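Local coordinates for exopolysaccharide biosynthesis protein (Pantoea stewartii subsp. stewartii DC283, PDB 6TGF) that modifies biofilm glycans, probably by hydrolysing exopolysaccharide, using a bacteriophage tailspike-like parallel beta-helix fold, at residues I87-R92 and A120-N125; L236-F241 and I255-W261; F419-K425 and G443-D449. All blocks are in the same frame, centred on the assembly; numbering follows the deposited sequence.

How the contacts relate
Three separate places along this elongated chain are sampled, and no secondary structure element is shared between them. Contact 1 lies in the N-terminal head-binding region, contact 2 follows about 37 Å on between centres, and contact 3 another 35 Å on; the centres of contacts 1 and 3 are about 71 Å apart, and none touches another. Contact 2 is the buried one, a helix against a loop, held by apolar and aromatic packing without a hydrogen bond between the segments. Contacts 1 and 3 are partly buried strand pairs carried by backbone hydrogen bonds, antiparallel in the first and parallel in the second. Contact 3 adds a polar outer edge of histidine, glutamine, glutamate and lysine.

Contact 1. Residues I87-R92 and A120-N125; sequences IPVFLR and AALIAN
Ile123 and Arg92 lose the most area here, diagonal neighbours on one face of an antiparallel strand pair. Strands 89-92 and 121-124, both extended, run at 149° with their axes 4.6 Å apart. Phe90 with Ile123 and Arg92 with Ala121 are hydrogen-bonded pairs; Leu91 with Leu122, between them, is non-hydrogen-bonded. Build Phe90 N to Ile123 O at 2.9 Å, Ile123 N to Phe90 O and Arg92 N to Ala121 O both at 2.8 Å, and Ala121 N to Arg92 O at 3.1 Å. Ile123 (chi1 m, chi2 near 100°) sets CD1 3.6 Å from Arg92 CB and CG2 4.4 Å from Phe90 CD2. Arg92 runs t,t, then turns at chi3 (p, 82°) so that Ala121 CB lies over its guanidinium, 3.6 Å from NH2. On the opposite face, Leu91 (chi1 t) sets CD1 4.0 Å from CD2 of Leu122 (chi1 m), both touching Phe115 of helix 109-117. These are inner strands of the head-binding sheet: backbone bonds fix the register, while the side chains meet by apolar contact.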
loop_
_atom_site.group_PDB
_atom_site.type_symbol
_atom_site.label_atom_id
_atom_site.label_comp_id
_atom_site.label_asym_id
_atom_site.label_seq_id
_atom_site.Cartn_x
_atom_site.Cartn_y
_atom_site.Cartn_z
ATOM N N ILE B 87 -69.870 -4.801 18.010
ATOM C CA ILE B 87 -69.895 -6.190 17.454
ATOM C C ILE B 87 -69.732 -7.175 18.610
ATOM O O ILE B 87 -69.227 -6.807 19.668
ATOM C CB ILE B 87 -68.821 -6.382 16.360
ATOM C CG1 ILE B 87 -67.394 -6.240 16.896
ATOM C CG2 ILE B 87 -69.082 -5.442 15.193
ATOM C CD1 ILE B 87 -66.339 -6.859 16.004
ATOM N N PRO B 88 -70.160 -8.451 18.455
ATOM C CA PRO B 88 -70.047 -9.429 19.537
ATOM C C PRO B 88 -68.586 -9.707 19.925
ATOM O O PRO B 88 -67.773 -9.933 19.044
ATOM C CB PRO B 88 -70.729 -10.694 18.989
ATOM C CG PRO B 88 -70.743 -10.511 17.485
ATOM C CD PRO B 88 -70.791 -9.016 17.252
ATOM N N VAL B 89 -68.300 -9.651 21.231
ATOM C CA VAL B 89 -66.987 -9.999 21.851
ATOM C C VAL B 89 -67.229 -11.141 22.842
ATOM O O VAL B 89 -68.185 -11.035 23.634
ATOM C CB VAL B 89 -66.347 -8.784 22.551
ATOM C CG1 VAL B 89 -64.940 -9.085 23.044
ATOM C CG2 VAL B 89 -66.340 -7.556 21.660
ATOM N N PHE B 90 -66.395 -12.182 22.793
ATOM C CA PHE B 90 -66.494 -13.391 23.652
ATOM C C PHE B 90 -65.263 -13.468 24.563
ATOM O O PHE B 90 -64.129 -13.419 24.048
ATOM C CB PHE B 90 -66.649 -14.642 22.785
ATOM C CG PHE B 90 -67.685 -14.507 21.701
ATOM C CD1 PHE B 90 -69.034 -14.645 21.983
ATOM C CD2 PHE B 90 -67.314 -14.216 20.398
ATOM C CE1 PHE B 90 -69.987 -14.508 20.985
ATOM C CE2 PHE B 90 -68.268 -14.081 19.402
ATOM C CZ PHE B 90 -69.601 -14.227 19.696
ATOM N N LEU B 91 -65.493 -13.566 25.876
ATOM C CA LEU B 91 -64.438 -13.792 26.898
ATOM C C LEU B 91 -64.210 -15.300 27.033
ATOM O O LEU B 91 -65.159 -16.006 27.420
ATOM C CB LEU B 91 -64.867 -13.179 28.236
ATOM C CG LEU B 91 -63.928 -13.444 29.414
ATOM C CD1 LEU B 91 -62.569 -12.800 29.196
ATOM C CD2 LEU B 91 -64.538 -12.959 30.717
ATOM N N ARG B 92 -62.998 -15.762 26.709
ATOM C CA ARG B 92 -62.535 -17.156 26.942
ATOM C C ARG B 92 -61.893 -17.231 28.331
ATOM O O ARG B 92 -61.061 -16.357 28.634
ATOM C CB ARG B 92 -61.546 -17.577 25.851
ATOM C CG ARG B 92 -60.952 -18.963 26.048
ATOM C CD ARG B 92 -59.946 -19.287 24.963
ATOM N NE ARG B 92 -58.638 -18.703 25.232
ATOM C CZ ARG B 92 -57.664 -18.576 24.336
ATOM N NH1 ARG B 92 -57.845 -18.981 23.089
ATOM N NH2 ARG B 92 -56.510 -18.035 24.688
ATOM N N ALA B 120 -57.044 -15.595 30.244
ATOM C CA ALA B 120 -58.273 -15.325 29.463
ATOM C C ALA B 120 -57.910 -14.670 28.127
ATOM O O ALA B 120 -56.761 -14.225 27.978
ATOM C CB ALA B 120 -59.208 -14.454 30.264
ATOM N N ALA B 121 -58.864 -14.624 27.196
ATOM C CA ALA B 121 -58.742 -13.947 25.884
ATOM C C ALA B 121 -60.090 -13.331 25.493
ATOM O O ALA B 121 -61.135 -13.906 25.860
ATOM C CB ALA B 121 -58.265 -14.923 24.836
ATOM N N LEU B 122 -60.051 -12.200 24.786
ATOM C CA LEU B 122 -61.230 -11.577 24.129
ATOM C C LEU B 122 -61.210 -11.961 22.647
ATOM O O LEU B 122 -60.311 -11.479 21.930
ATOM C CB LEU B 122 -61.177 -10.056 24.312
ATOM C CG LEU B 122 -61.312 -9.551 25.749
ATOM C CD1 LEU B 122 -61.198 -8.036 25.803
ATOM C CD2 LEU B 122 -62.624 -10.002 26.374
ATOM N N ILE B 123 -62.140 -12.824 22.222
ATOM C CA ILE B 123 -62.310 -13.247 20.800
ATOM C C ILE B 123 -63.339 -12.325 20.136
ATOM O O ILE B 123 -64.398 -12.074 20.748
ATOM C CB ILE B 123 -62.705 -14.737 20.692
ATOM C CG1 ILE B 123 -61.569 -15.659 21.144
ATOM C CG2 ILE B 123 -63.168 -15.083 19.284
ATOM C CD1 ILE B 123 -61.720 -16.179 22.548
ATOM N N ALA B 124 -63.025 -11.845 18.928
ATOM C CA ALA B 124 -63.904 -11.015 18.071
ATOM C C ALA B 124 -63.356 -11.010 16.640
ATOM O O ALA B 124 -62.325 -11.670 16.396
ATOM C CB ALA B 124 -64.001 -9.617 18.632
ATOM N N ASN B 125 -64.030 -10.299 15.732
ATOM C CA ASN B 125 -63.603 -10.118 14.318
ATOM C C ASN B 125 -62.248 -9.417 14.311
ATOM O O ASN B 125 -62.111 -8.356 14.916
ATOM C CB ASN B 125 -64.648 -9.331 13.520
ATOM C CG ASN B 125 -64.445 -9.400 12.021
ATOM O OD1 ASN B 125 -63.318 -9.485 11.539
ATOM N ND2 ASN B 125 -65.535 -9.345 11.274
#

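Contact 2. Residues L236-F241 and I255-W261. With EDO (1,2-ethanediol), chain C.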
loop_
_atom_site.group_PDB
_atom_site.type_symbol
_atom_site.label_atom_id
_atom_site.label_comp_id
_atom_site.label_asym_id
_atom_site.label_seq_id
_atom_site.Cartn_x
_atom_site.Cartn_y
_atom_site.Cartn_z
ATOM N N LEU B 236 -27.066 -2.788 12.151
ATOM C CA LEU B 236 -27.568 -4.107 12.626
ATOM C C LEU B 236 -26.371 -5.016 12.931
ATOM O O LEU B 236 -25.331 -4.876 12.252
ATOM C CB LEU B 236 -28.475 -4.740 11.563
ATOM C CG LEU B 236 -29.882 -4.157 11.441
ATOM C CD1 LEU B 236 -30.589 -4.717 10.215
ATOM C CD2 LEU B 236 -30.709 -4.432 12.688
ATOM N N SER B 237 -26.516 -5.899 13.921
ATOM C CA SER B 237 -25.516 -6.930 14.309
ATOM C C SER B 237 -26.231 -8.257 14.580
ATOM O O SER B 237 -27.475 -8.268 14.566
ATOM C CB SER B 237 -24.703 -6.487 15.502
ATOM O OG SER B 237 -25.491 -6.482 16.684
ATOM N N LEU B 238 -25.469 -9.325 14.832
ATOM C CA LEU B 238 -26.005 -10.689 15.089
ATOM C C LEU B 238 -26.788 -10.717 16.408
ATOM O O LEU B 238 -27.609 -11.640 16.569
ATOM C CB LEU B 238 -24.856 -11.702 15.101
ATOM C CG LEU B 238 -24.286 -12.070 13.731
ATOM C CD1 LEU B 238 -23.001 -12.868 13.879
ATOM C CD2 LEU B 238 -25.300 -12.846 12.905
ATOM N N PHE B 239 -26.551 -9.755 17.312
ATOM C CA PHE B 239 -27.341 -9.558 18.558
ATOM C C PHE B 239 -28.824 -9.390 18.197
ATOM O O PHE B 239 -29.677 -9.936 18.920
ATOM C CB PHE B 239 -26.855 -8.347 19.363
ATOM C CG PHE B 239 -25.589 -8.532 20.167
ATOM C CD1 PHE B 239 -25.081 -9.791 20.457
ATOM C CD2 PHE B 239 -24.920 -7.428 20.675
ATOM C CE1 PHE B 239 -23.924 -9.938 21.207
ATOM C CE2 PHE B 239 -23.764 -7.576 21.428
ATOM C CZ PHE B 239 -23.268 -8.831 21.694
ATOM N N ASP B 240 -29.110 -8.674 17.104
ATOM C CA ASP B 240 -30.486 -8.399 16.609
ATOM C C ASP B 240 -31.122 -9.687 16.071
ATOM O O ASP B 240 -32.366 -9.732 16.010
ATOM C CB ASP B 240 -30.486 -7.307 15.535
ATOM C CG ASP B 240 -30.003 -5.961 16.045
ATOM O OD1 ASP B 240 -30.542 -5.495 17.068
ATOM O OD2 ASP B 240 -29.081 -5.400 15.424
ATOM N N PHE B 241 -30.307 -10.679 15.692
ATOM C CA PHE B 241 -30.752 -11.993 15.154
ATOM C C PHE B 241 -30.625 -13.087 16.226
ATOM O O PHE B 241 -30.822 -14.270 15.890
ATOM C CB PHE B 241 -29.988 -12.315 13.865
ATOM C CG PHE B 241 -30.442 -11.506 12.677
ATOM C CD1 PHE B 241 -29.973 -10.216 12.474
ATOM C CD2 PHE B 241 -31.360 -12.024 11.774
ATOM C CE1 PHE B 241 -30.404 -9.467 11.388
ATOM C CE2 PHE B 241 -31.791 -11.273 10.689
ATOM C CZ PHE B 241 -31.311 -9.998 10.497
ATOM N N ILE B 255 -26.429 -16.334 12.587
ATOM C CA ILE B 255 -25.562 -16.108 11.390
ATOM C C ILE B 255 -26.336 -16.516 10.130
ATOM O O ILE B 255 -26.300 -15.750 9.149
ATOM C CB ILE B 255 -24.223 -16.861 11.530
ATOM C CG1 ILE B 255 -23.348 -16.238 12.622
ATOM C CG2 ILE B 255 -23.490 -16.923 10.196
ATOM C CD1 ILE B 255 -22.198 -17.110 13.068
ATOM N N LYS B 256 -27.006 -17.673 10.164
ATOM C CA LYS B 256 -27.843 -18.195 9.049
ATOM C C LYS B 256 -29.036 -17.260 8.812
ATOM O O LYS B 256 -29.351 -16.997 7.636
ATOM C CB LYS B 256 -28.314 -19.621 9.349
ATOM C CG LYS B 256 -27.221 -20.681 9.315
ATOM C CD LYS B 256 -27.756 -22.092 9.227
ATOM C CE LYS B 256 -26.720 -23.151 9.542
ATOM N NZ LYS B 256 -26.972 -23.799 10.852
ATOM N N ALA B 257 -29.672 -16.780 9.887
ATOM C CA ALA B 257 -30.851 -15.883 9.852
ATOM C C ALA B 257 -30.466 -14.537 9.227
ATOM O O ALA B 257 -31.161 -14.100 8.284
ATOM C CB ALA B 257 -31.411 -15.702 11.241
ATOM N N MET B 258 -29.400 -13.907 9.738
ATOM C CA MET B 258 -28.912 -12.579 9.276
ATOM C C MET B 258 -28.447 -12.688 7.821
ATOM O O MET B 258 -28.677 -11.727 7.060
ATOM C CB MET B 258 -27.759 -12.059 10.142
ATOM C CG MET B 258 -27.386 -10.622 9.826
ATOM S SD MET B 258 -26.199 -9.917 10.992
ATOM C CE MET B 258 -26.308 -8.182 10.559
ATOM N N TYR B 259 -27.819 -13.810 7.453
ATOM C CA TYR B 259 -27.348 -14.075 6.070
ATOM C C TYR B 259 -28.549 -14.109 5.122
ATOM O O TYR B 259 -28.569 -13.332 4.151
ATOM C CB TYR B 259 -26.576 -15.392 5.958
ATOM C CG TYR B 259 -26.035 -15.627 4.570
ATOM C CD1 TYR B 259 -25.147 -14.726 4.011
ATOM C CD2 TYR B 259 -26.434 -16.708 3.799
ATOM C CE1 TYR B 259 -24.648 -14.899 2.732
ATOM C CE2 TYR B 259 -25.939 -16.900 2.517
ATOM C CZ TYR B 259 -25.042 -15.992 1.983
ATOM O OH TYR B 259 -24.529 -16.148 0.729
ATOM N N GLN B 260 -29.514 -14.987 5.405
ATOM C CA GLN B 260 -30.703 -15.219 4.541
ATOM C C GLN B 260 -31.508 -13.918 4.430
ATOM O O GLN B 260 -32.030 -13.651 3.333
ATOM C CB GLN B 260 -31.564 -16.364 5.078
ATOM C CG GLN B 260 -32.387 -17.047 3.995
ATOM C CD GLN B 260 -33.690 -17.603 4.516
ATOM O OE1 GLN B 260 -34.480 -16.901 5.145
ATOM N NE2 GLN B 260 -33.933 -18.876 4.244
ATOM N N TRP B 261 -31.593 -13.142 5.519
ATOM C CA TRP B 261 -32.233 -11.797 5.540
ATOM C C TRP B 261 -31.541 -10.883 4.521
ATOM O O TRP B 261 -32.248 -10.315 3.669
ATOM C CB TRP B 261 -32.204 -11.177 6.945
ATOM C CG TRP B 261 -32.555 -9.720 6.948
ATOM C CD1 TRP B 261 -33.805 -9.176 6.904
ATOM C CD2 TRP B 261 -31.637 -8.611 6.966
ATOM N NE1 TRP B 261 -33.730 -7.809 6.903
ATOM C CE2 TRP B 261 -32.415 -7.433 6.942
ATOM C CE3 TRP B 261 -30.243 -8.496 7.003
ATOM C CZ2 TRP B 261 -31.840 -6.163 6.956
ATOM C CZ3 TRP B 261 -29.676 -7.240 7.018
ATOM C CH2 TRP B 261 -30.466 -6.090 6.995
HETATM C C1 EDO C . -30.737 -17.258 17.623
HETATM O O1 EDO C . -31.429 -17.541 16.422
HETATM C C2 EDO C . -31.611 -17.308 18.824
HETATM O O2 EDO C . -31.492 -18.491 19.597
#
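Met258 presents its backbone to an aromatic ring: its CA sits 3.5 Å from the centroid of the Phe241 ring, 15° off the normal, in a CH-pi contact. It also makes an oblique Met-aromatic contact, with SD 4.8 Å from that centroid. Phe241 therefore lies almost flat on the helix, CD2 3.7 Å from Ala257 CB and CE2 3.8 Å from Trp261 CB. Met258, extended through all three chi angles, slides between the loop leucines, SD 3.6 Å from Leu238 CD2 and CE 4.2 Å from Leu236 CB. Leu238 CD1 is 3.6 Å from Ile255 CG1, and Leu236 CD1 3.5 Å from Trp261 CH2. No hydrogen bond crosses between the segments; the loop has its own: Ser237 N to Asp240 OD2 and Asp240 N to Ser237 O, both 3.0 Å, while Asp240 OD1 forms a salt bridge with Arg228. A 1,2-ethanediol, probably from the crystallisation liquor, makes a weak hydrogen bond from O1 to Phe241 O at 3.4 Å. The far side of the helix continues the core, Ile255 and Tyr259 packing on Val271 of strand 271-272. A helix sealing the N-terminal end of the apolar core in this way is typical of parallel beta-helix proteins.

Contact 3. Residues F419-K425 and G443-D449; sequences FNAQHCK and GWIEHCD
At the apolar centre of these two neighbouring rungs of the parallel beta-helix are Phe419, Ala421 and Ile445, which share the buried face. Strands 419-422 and 443-446 are parallel, 2° apart in direction with axes 4.6 Å apart, and each residue faces the one 24 positions later. Phe419 takes chi1 p and lays its ring on Gly443, whose CA is 3.6 Å from the ring centroid in a CH-pi contact; a CB there would clash with the ring, which also stacks on Trp386. Ile445 CG1 is 4.1 Å from Phe419 CE2 and 4.2 Å from Ala421 CB. Alternating backbone bonds tie the rungs: Trp444 N to Phe419 O at 3.0 Å, Ala421 N to Trp444 O at 2.8 Å, Glu446 N to Ala421 O at 2.9 Å and His423 N to Glu446 O at 3.1 Å. His423 and His447 both take left-handed helical angles, so the strands end in matching turns. Cys424 CB packs 3.6 Å from Cys448 SG, which accepts a hydrogen bond from Cys424 N at 3.5 Å. Asp449 N to Cys424 O, 2.9 Å, continues the pairing. On the opposite face, Trp444 packs on Thr412 of the second subunit. The histidine rings lie nearly parallel, 11° between planes, but barely overlap; His447 ND1 is hydrogen-bonded to Asp468 OD2. Lys425 NZ reaches His447 O at 3.0 Å. Gln422 (chi1 m, chi2 m) donates from NE2 to Asn420 OD1 of its own strand at 3.1 Å and across to Glu446 OE2 at 2.7 Å.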
loop_
_atom_site.group_PDB
_atom_site.type_symbol
_atom_site.label_atom_id
_atom_site.label_comp_id
_atom_site.label_asym_id
_atom_site.label_seq_id
_atom_site.Cartn_x
_atom_site.Cartn_y
_atom_site.Cartn_z
ATOM N N PHE B 419 1.870 -9.452 6.777
ATOM C CA PHE B 419 1.469 -10.708 7.462
ATOM C C PHE B 419 2.631 -11.251 8.300
ATOM O O PHE B 419 3.794 -10.874 8.064
ATOM C CB PHE B 419 0.957 -11.743 6.456
ATOM C CG PHE B 419 1.943 -12.192 5.405
ATOM C CD1 PHE B 419 2.022 -11.544 4.184
ATOM C CD2 PHE B 419 2.767 -13.286 5.621
ATOM C CE1 PHE B 419 2.918 -11.963 3.213
ATOM C CE2 PHE B 419 3.662 -13.705 4.647
ATOM C CZ PHE B 419 3.736 -13.044 3.444
ATOM N N ASN B 420 2.300 -12.112 9.267
ATOM C CA ASN B 420 3.266 -12.747 10.200
ATOM C C ASN B 420 2.737 -14.133 10.594
ATOM O O ASN B 420 1.706 -14.193 11.288
ATOM C CB ASN B 420 3.535 -11.847 11.409
ATOM C CG ASN B 420 4.516 -12.451 12.390
ATOM O OD1 ASN B 420 4.122 -13.193 13.285
ATOM N ND2 ASN B 420 5.791 -12.133 12.242
ATOM N N ALA B 421 3.416 -15.197 10.150
ATOM C CA ALA B 421 3.118 -16.610 10.485
ATOM C C ALA B 421 4.170 -17.126 11.473
ATOM O O ALA B 421 5.368 -17.081 11.129
ATOM C CB ALA B 421 3.080 -17.443 9.229
ATOM N N GLN B 422 3.734 -17.589 12.651
ATOM C CA GLN B 422 4.612 -18.063 13.757
ATOM C C GLN B 422 4.266 -19.511 14.121
ATOM O O GLN B 422 3.067 -19.805 14.299
ATOM C CB GLN B 422 4.450 -17.180 14.996
ATOM C CG GLN B 422 4.878 -15.735 14.791
ATOM C CD GLN B 422 6.375 -15.549 14.719
ATOM O OE1 GLN B 422 7.142 -16.191 15.437
ATOM N NE2 GLN B 422 6.803 -14.644 13.854
ATOM N N HIS B 423 5.287 -20.369 14.229
ATOM C CA HIS B 423 5.239 -21.718 14.856
ATOM C C HIS B 423 4.149 -22.593 14.221
ATOM O O HIS B 423 3.526 -23.379 14.962
ATOM C CB HIS B 423 5.063 -21.578 16.376
ATOM C CG HIS B 423 6.231 -20.942 17.051
ATOM N ND1 HIS B 423 7.445 -21.587 17.186
ATOM C CD2 HIS B 423 6.380 -19.728 17.625
ATOM C CE1 HIS B 423 8.292 -20.796 17.814
ATOM N NE2 HIS B 423 7.661 -19.651 18.096
ATOM N N CYS B 424 3.948 -22.484 12.904
ATOM C CA CYS B 424 2.981 -23.304 12.122
ATOM C C CYS B 424 3.670 -24.592 11.659
ATOM O O CYS B 424 4.700 -24.491 10.968
ATOM C CB CYS B 424 2.431 -22.528 10.932
ATOM S SG CYS B 424 1.429 -21.101 11.420
ATOM N N LYS B 425 3.118 -25.754 12.026
ATOM C CA LYS B 425 3.771 -27.081 11.858
ATOM C C LYS B 425 2.758 -28.122 11.369
ATOM O O LYS B 425 1.797 -28.397 12.112
ATOM C CB LYS B 425 4.393 -27.534 13.184
ATOM C CG LYS B 425 5.856 -27.153 13.381
ATOM C CD LYS B 425 6.111 -26.096 14.435
ATOM C CE LYS B 425 7.587 -25.927 14.733
ATOM N NZ LYS B 425 7.851 -24.737 15.575
ATOM N N GLY B 443 6.240 -9.386 4.624
ATOM C CA GLY B 443 5.714 -10.578 5.319
ATOM C C GLY B 443 6.805 -11.331 6.060
ATOM O O GLY B 443 7.931 -11.409 5.534
ATOM N N TRP B 444 6.478 -11.865 7.240
ATOM C CA TRP B 444 7.385 -12.677 8.097
ATOM C C TRP B 444 6.789 -14.076 8.293
ATOM O O TRP B 444 5.605 -14.169 8.664
ATOM C CB TRP B 444 7.628 -11.980 9.440
ATOM C CG TRP B 444 8.446 -10.729 9.352
ATOM C CD1 TRP B 444 8.055 -9.525 8.845
ATOM C CD2 TRP B 444 9.801 -10.550 9.808
ATOM N NE1 TRP B 444 9.070 -8.614 8.943
ATOM C CE2 TRP B 444 10.156 -9.212 9.529
ATOM C CE3 TRP B 444 10.749 -11.383 10.415
ATOM C CZ2 TRP B 444 11.413 -8.694 9.838
ATOM C CZ3 TRP B 444 11.992 -10.871 10.718
ATOM C CH2 TRP B 444 12.317 -9.544 10.435
ATOM N N ILE B 445 7.581 -15.118 8.031
ATOM C CA ILE B 445 7.253 -16.537 8.359
ATOM C C ILE B 445 8.395 -17.086 9.220
ATOM O O ILE B 445 9.484 -17.334 8.667
ATOM C CB ILE B 445 7.015 -17.375 7.084
ATOM C CG1 ILE B 445 5.910 -16.773 6.210
ATOM C CG2 ILE B 445 6.723 -18.826 7.441
ATOM C CD1 ILE B 445 5.847 -17.341 4.809
ATOM N N GLU B 446 8.152 -17.244 10.523
ATOM C CA GLU B 446 9.181 -17.615 11.530
ATOM C C GLU B 446 8.787 -18.935 12.201
ATOM O O GLU B 446 7.613 -19.073 12.590
ATOM C CB GLU B 446 9.330 -16.507 12.575
ATOM C CG GLU B 446 9.334 -15.109 11.985
ATOM C CD GLU B 446 9.809 -14.035 12.946
ATOM O OE1 GLU B 446 11.000 -14.067 13.316
ATOM O OE2 GLU B 446 8.987 -13.180 13.332
ATOM N N HIS B 447 9.743 -19.861 12.321
ATOM C CA HIS B 447 9.623 -21.138 13.078
ATOM C C HIS B 447 8.486 -22.000 12.508
ATOM O O HIS B 447 7.925 -22.806 13.272
ATOM C CB HIS B 447 9.439 -20.842 14.574
ATOM C CG HIS B 447 10.254 -19.691 15.068
ATOM N ND1 HIS B 447 11.625 -19.769 15.231
ATOM C CD2 HIS B 447 9.902 -18.437 15.426
ATOM C CE1 HIS B 447 12.079 -18.614 15.673
ATOM N NE2 HIS B 447 11.041 -17.779 15.802
ATOM N N CYS B 448 8.175 -21.846 11.214
ATOM C CA CYS B 448 7.132 -22.617 10.485
ATOM C C CYS B 448 7.808 -23.704 9.643
ATOM O O CYS B 448 8.749 -23.370 8.900
ATOM C CB CYS B 448 6.291 -21.712 9.591
ATOM S SG CYS B 448 5.366 -20.444 10.496
ATOM N N ASP B 449 7.345 -24.952 9.758
ATOM C CA ASP B 449 7.965 -26.138 9.105
ATOM C C ASP B 449 7.929 -25.977 7.582
ATOM O O ASP B 449 8.951 -26.278 6.939
ATOM C CB ASP B 449 7.280 -27.441 9.525
ATOM C CG ASP B 449 7.802 -28.020 10.830
ATOM O OD1 ASP B 449 8.540 -27.304 11.541
ATOM O OD2 ASP B 449 7.462 -29.182 11.128
#